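Local structure of sugar ABC transporter substrate-binding protein, BlMnBP1 (Bifidobacterium animalis subsp. lactis ATCC 27673, 6I5R) at residues 315-320 with 376-381; 147-152 with 300-305. The protein binds manno-oligosaccharides such as mannobiose and probably delivers them to an ABC transporter that takes up breakdown products of beta-mannan. All coordinates share one frame; numbering follows the deposited sequence.

Interaction 1: residues 315-320 with 376-381. With BMA (beta-D-mannopyranose), chain B.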
loop_
_atom_site.group_PDB
_atom_site.type_symbol
_atom_site.label_atom_id
_atom_site.label_comp_id
_atom_site.label_asym_id
_atom_site.label_seq_id
_atom_site.Cartn_x
_atom_site.Cartn_y
_atom_site.Cartn_z
ATOM N N ALA A 315 7.715 -7.031 -9.376
ATOM C CA ALA A 315 7.148 -6.433 -8.176
ATOM C C ALA A 315 7.255 -4.919 -8.301
ATOM O O ALA A 315 8.337 -4.384 -8.567
ATOM C CB ALA A 315 7.863 -6.935 -6.912
ATOM N N THR A 316 6.124 -4.237 -8.125
ATOM C CA THR A 316 6.085 -2.780 -8.162
ATOM C C THR A 316 6.484 -2.222 -6.804
ATOM O O THR A 316 6.014 -2.699 -5.772
ATOM C CB THR A 316 4.678 -2.280 -8.504
ATOM O OG1 THR A 316 4.320 -2.729 -9.819
ATOM C CG2 THR A 316 4.607 -0.762 -8.403
ATOM N N ILE A 317 7.357 -1.235 -6.800
ATOM C CA ILE A 317 7.627 -0.460 -5.596
ATOM C C ILE A 317 6.769 0.784 -5.636
ATOM O O ILE A 317 6.762 1.512 -6.640
ATOM C CB ILE A 317 9.104 -0.091 -5.478
ATOM C CG1 ILE A 317 9.917 -1.357 -5.278
ATOM C CG2 ILE A 317 9.275 0.844 -4.333
ATOM C CD1 ILE A 317 11.353 -1.123 -5.603
ATOM N N ALA A 318 6.038 1.016 -4.555
ATOM C CA ALA A 318 5.108 2.122 -4.498
ATOM C C ALA A 318 5.091 2.651 -3.074
ATOM O O ALA A 318 5.622 2.023 -2.150
ATOM C CB ALA A 318 3.712 1.702 -4.978
ATOM N N GLY A 319 4.556 3.856 -2.922
ATOM C CA GLY A 319 4.330 4.380 -1.605
ATOM C C GLY A 319 3.245 3.584 -0.908
ATOM O O GLY A 319 2.269 3.156 -1.522
ATOM N N ASP A 320 3.434 3.373 0.386
ATOM C CA ASP A 320 2.372 2.805 1.211
ATOM C C ASP A 320 1.299 3.847 1.517
ATOM O O ASP A 320 0.141 3.703 1.101
ATOM C CB ASP A 320 2.970 2.237 2.498
ATOM C CG ASP A 320 1.914 1.853 3.498
ATOM O OD1 ASP A 320 1.100 0.943 3.225
ATOM O OD2 ASP A 320 1.900 2.442 4.571
ATOM N N VAL A 376 13.928 -10.990 -9.211
ATOM C CA VAL A 376 12.686 -10.264 -9.461
ATOM C C VAL A 376 12.991 -8.902 -10.072
ATOM O O VAL A 376 13.886 -8.190 -9.625
ATOM C CB VAL A 376 11.878 -10.119 -8.154
ATOM C CG1 VAL A 376 10.738 -9.169 -8.366
ATOM C CG2 VAL A 376 11.383 -11.489 -7.705
ATOM N N GLU A 377 12.220 -8.513 -11.082
ATOM C CA GLU A 377 12.379 -7.192 -11.675
ATOM C C GLU A 377 11.554 -6.222 -10.846
ATOM O O GLU A 377 10.320 -6.325 -10.800
ATOM C CB GLU A 377 11.953 -7.168 -13.134
ATOM C CG GLU A 377 12.488 -5.937 -13.845
ATOM C CD GLU A 377 14.005 -5.986 -14.078
ATOM O OE1 GLU A 377 14.535 -7.125 -14.207
ATOM O OE2 GLU A 377 14.648 -4.900 -14.111
ATOM N N LEU A 378 12.231 -5.305 -10.161
ATOM C CA LEU A 378 11.557 -4.309 -9.345
ATOM C C LEU A 378 11.296 -3.074 -10.199
ATOM O O LEU A 378 12.236 -2.473 -10.733
ATOM C CB LEU A 378 12.396 -3.939 -8.129
ATOM C CG LEU A 378 12.759 -5.051 -7.156
ATOM C CD1 LEU A 378 13.693 -4.527 -6.102
ATOM C CD2 LEU A 378 11.498 -5.613 -6.567
ATOM N N ILE A 379 10.025 -2.688 -10.310
ATOM C CA ILE A 379 9.592 -1.619 -11.199
ATOM C C ILE A 379 8.744 -0.628 -10.408
ATOM O O ILE A 379 8.271 -0.920 -9.321
ATOM C CB ILE A 379 8.790 -2.139 -12.414
ATOM C CG1 ILE A 379 7.652 -3.083 -11.986
ATOM C CG2 ILE A 379 9.718 -2.828 -13.421
ATOM C CD1 ILE A 379 6.784 -3.556 -13.186
ATOM N N THR A 380 8.514 0.538 -11.003
ATOM C CA THR A 380 7.586 1.523 -10.474
ATOM C C THR A 380 6.604 1.924 -11.566
ATOM O O THR A 380 6.901 1.843 -12.764
ATOM C CB THR A 380 8.291 2.781 -9.972
ATOM O OG1 THR A 380 8.975 3.382 -11.076
ATOM C CG2 THR A 380 9.258 2.423 -8.864
ATOM N N ASP A 381 5.430 2.353 -11.134
ATOM C CA ASP A 381 4.392 2.742 -12.074
ATOM C C ASP A 381 4.825 3.990 -12.842
ATOM O O ASP A 381 5.117 5.032 -12.248
ATOM C CB ASP A 381 3.074 2.996 -11.340
ATOM C CG ASP A 381 2.362 1.738 -10.944
ATOM O OD1 ASP A 381 2.693 0.659 -11.472
ATOM O OD2 ASP A 381 1.417 1.837 -10.133
HETATM C C1 BMA B . -2.421 -0.963 7.924
HETATM C C2 BMA B . -3.496 -0.413 6.938
HETATM C C3 BMA B . -2.973 -0.567 5.543
HETATM C C4 BMA B . -1.543 -0.050 5.418
HETATM C C5 BMA B . -0.628 -0.714 6.448
HETATM C C6 BMA B . 0.781 -0.157 6.393
HETATM O O2 BMA B . -3.667 0.994 7.096
HETATM O O3 BMA B . -3.788 0.095 4.572
HETATM O O4 BMA B . -1.083 -0.373 4.132
HETATM O O5 BMA B . -1.162 -0.431 7.752
HETATM O O6 BMA B . 0.788 1.235 6.752
HETATM O O HOH W 1 2.015 -1.744 -10.464
HETATM O O HOH W 2 4.926 -1.248 -12.339
HETATM O O HOH W 3 4.982 2.876 -8.339
#

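Interaction 2: residues 147-152 with 300-305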
loop_
_atom_site.group_PDB
_atom_site.type_symbol
_atom_site.label_atom_id
_atom_site.label_comp_id
_atom_site.label_asym_id
_atom_site.label_seq_id
_atom_site.Cartn_x
_atom_site.Cartn_y
_atom_site.Cartn_z
ATOM N N GLY A 147 8.817 3.230 0.638
ATOM C CA GLY A 147 8.527 2.453 -0.550
ATOM C C GLY A 147 8.317 1.007 -0.149
ATOM O O GLY A 147 9.111 0.433 0.598
ATOM N N VAL A 148 7.215 0.429 -0.608
ATOM C CA VAL A 148 6.875 -0.937 -0.265
ATOM C C VAL A 148 6.655 -1.695 -1.560
ATOM O O VAL A 148 6.394 -1.115 -2.616
ATOM C CB VAL A 148 5.620 -1.008 0.618
ATOM C CG1 VAL A 148 5.895 -0.444 2.005
ATOM C CG2 VAL A 148 4.449 -0.261 -0.063
ATOM N N THR A 149 6.786 -3.006 -1.479
ATOM C CA THR A 149 6.340 -3.844 -2.574
ATOM C C THR A 149 5.153 -4.662 -2.097
ATOM O O THR A 149 4.847 -4.714 -0.900
ATOM C CB THR A 149 7.446 -4.768 -3.048
ATOM O OG1 THR A 149 8.002 -5.409 -1.902
ATOM C CG2 THR A 149 8.509 -3.971 -3.803
ATOM N N ALA A 150 4.440 -5.251 -3.052
ATOM C CA ALA A 150 3.309 -6.111 -2.745
ATOM C C ALA A 150 3.775 -7.535 -3.041
ATOM O O ALA A 150 4.279 -7.821 -4.131
ATOM C CB ALA A 150 2.063 -5.705 -3.537
ATOM N N GLY A 151 3.666 -8.388 -2.054
ATOM C CA GLY A 151 4.162 -9.749 -2.155
ATOM C C GLY A 151 3.330 -10.607 -1.268
ATOM O O GLY A 151 2.156 -10.324 -1.015
ATOM N N ILE A 152 3.912 -11.705 -0.800
ATOM C CA ILE A 152 3.201 -12.581 0.117
ATOM C C ILE A 152 4.075 -12.833 1.331
ATOM O O ILE A 152 5.231 -13.242 1.200
ATOM C CB ILE A 152 2.779 -13.905 -0.548
ATOM C CG1 ILE A 152 1.798 -13.589 -1.701
ATOM C CG2 ILE A 152 2.152 -14.825 0.493
ATOM C CD1 ILE A 152 1.189 -14.806 -2.366
ATOM N N ILE A 300 9.480 -16.088 9.495
ATOM C CA ILE A 300 8.756 -15.199 8.587
ATOM C C ILE A 300 9.601 -14.944 7.352
ATOM O O ILE A 300 10.727 -14.456 7.447
ATOM C CB ILE A 300 8.402 -13.867 9.275
ATOM C CG1 ILE A 300 7.594 -14.086 10.540
ATOM C CG2 ILE A 300 7.635 -12.976 8.295
ATOM C CD1 ILE A 300 6.393 -14.905 10.369
ATOM N N GLY A 301 9.027 -15.216 6.177
ATOM C CA GLY A 301 9.657 -14.909 4.919
ATOM C C GLY A 301 8.747 -14.030 4.075
ATOM O O GLY A 301 7.601 -13.757 4.418
ATOM N N TYR A 302 9.284 -13.587 2.959
ATOM C CA TYR A 302 8.542 -12.710 2.067
ATOM C C TYR A 302 8.857 -13.144 0.647
ATOM O O TYR A 302 10.026 -13.281 0.285
ATOM C CB TYR A 302 8.921 -11.247 2.316
ATOM C CG TYR A 302 8.071 -10.294 1.561
ATOM C CD1 TYR A 302 6.719 -10.144 1.843
ATOM C CD2 TYR A 302 8.630 -9.506 0.596
ATOM C CE1 TYR A 302 5.944 -9.226 1.113
ATOM C CE2 TYR A 302 7.877 -8.618 -0.124
ATOM C CZ TYR A 302 6.560 -8.464 0.149
ATOM O OH TYR A 302 5.902 -7.524 -0.633
ATOM N N MET A 303 7.824 -13.415 -0.132
ATOM C CA MET A 303 8.017 -13.898 -1.483
ATOM C C MET A 303 7.262 -13.041 -2.474
ATOM O O MET A 303 6.281 -12.373 -2.124
ATOM C CB MET A 303 7.539 -15.345 -1.629
ATOM C CG MET A 303 6.097 -15.545 -1.235
ATOM S SD MET A 303 5.639 -17.240 -1.610
ATOM C CE MET A 303 4.773 -16.963 -3.104
ATOM N N PRO A 304 7.677 -13.064 -3.728
ATOM C CA PRO A 304 6.886 -12.405 -4.769
ATOM C C PRO A 304 5.523 -13.063 -4.895
ATOM O O PRO A 304 5.352 -14.245 -4.593
ATOM C CB PRO A 304 7.736 -12.590 -6.033
ATOM C CG PRO A 304 9.125 -12.953 -5.519
ATOM C CD PRO A 304 8.888 -13.716 -4.278
ATOM N N PHE A 305 4.545 -12.282 -5.330
ATOM C CA PHE A 305 3.260 -12.856 -5.685
ATOM C C PHE A 305 3.476 -13.884 -6.793
ATOM O O PHE A 305 4.281 -13.658 -7.699
ATOM C CB PHE A 305 2.265 -11.776 -6.160
ATOM C CG PHE A 305 0.824 -12.282 -6.272
ATOM C CD1 PHE A 305 0.351 -12.812 -7.466
ATOM C CD2 PHE A 305 -0.029 -12.264 -5.184
ATOM C CE1 PHE A 305 -0.928 -13.307 -7.569
ATOM C CE2 PHE A 305 -1.315 -12.761 -5.287
ATOM C CZ PHE A 305 -1.768 -13.281 -6.491
#

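Interaction 1: residues 315-320 with 376-381
I317 and I379 share the shortest backbone bond of this parallel pairing: I317 N gives its hydrogen to I379 O at 2.7 Å, the N standing almost in line with the carbonyl (C=O...N 172°). Two residues earlier, A315 is held through both its backbone N and its O, the N donating to E377 O at 3.1 Å and the O receiving I379 N at 3.0 Å. Beyond these bonds, water takes over: one molecule joins I317 O to D381 N, and two others connect T316 OG1 with D381 OD1. Strand 377-379 thus adds a short parallel strand beside strand 314-325, in a solute-binding protein of the periplasmic-binding-protein clan. Strand 314-325 leads on to D320, where OD1 accepts O4 of a mannose and OD2 accepts O6, each at 2.7 Å; N145 ND2 is a second partner of OD2. Apolar groups fill in around the backbone bonds. A315 CB touches both V376 CG1 and L378 CD2, which approach it from the same side, while I317 CD1 reaches L378 CB at 3.9 Å. On the face bearing T316, I379 CG1 stands between its own backbone N and carbonyl carbon (chi1 51°), and it lies 4.0 Å from T316 OG1.

Interaction 2: residues 147-152 with 300-305
Y302 reaches over from strand 300-304 and lays its side chain against the backbone of 149-152. Its CB carries CG anti to the backbone N (chi1 -173°). CD1 then lies 3.5 Å from I152 O, CE1 passes I152 N and G151 CA, and CZ comes to 3.6 Å from G151 CA; T149 OG1 lies at the ring edge, near its plane, 3.7 Å from CE2. At the tip, Y302 OH is hydrogen-bonded to T149 OG1 at 3.2 Å, with either hydroxyl a possible donor. T149 OG1 also bonds Y370 OH. An antiparallel hydrogen-bonded pair joins strand 300-304 to strand 139-155 in the mixed sheet of the solute-binding protein: I152 N donates to M303 O at 2.8 Å, and M303 N returns the bond to I152 O at 2.9 Å. Beside it I152 CB meets M303 CG, and I152 CD1 touches F305 CD2. A phenylalanine in place of Y302 would probably leave T149 OG1 without one of its two hydroxyl partners and a gap beside the G151 peptide. G151, lacking a side chain, lets the ring settle close to its CA, and the buried tyrosine hydroxyl has a hydrogen-bonding partner in T149 OG1, beside a contact otherwise held by backbone bonds and a few apolar touches.

Interactions 1 and 2, centred 11 Å apart, belong to one mixed sheet, in which strands 139-155 and 314-325 are antiparallel neighbours. Their seam is a probable hydrogen bond from V148 N to A318 O at 2.7 Å, with I317 CG1 packed 3.3 Å from T149 CG2. A second touch joins segments 376-381 and 300-305, where V376 CG2 lies 3.5 Å from P304 CG. In sequence they follow in series, strand 300-304 preceding strand 314-325. Segment 315-320 ends at the sugar: D320 binds a mannose directly, V148 of interaction 2 packs on the D320 side chain, and the A150 side chain is about 10 Å from a mannose.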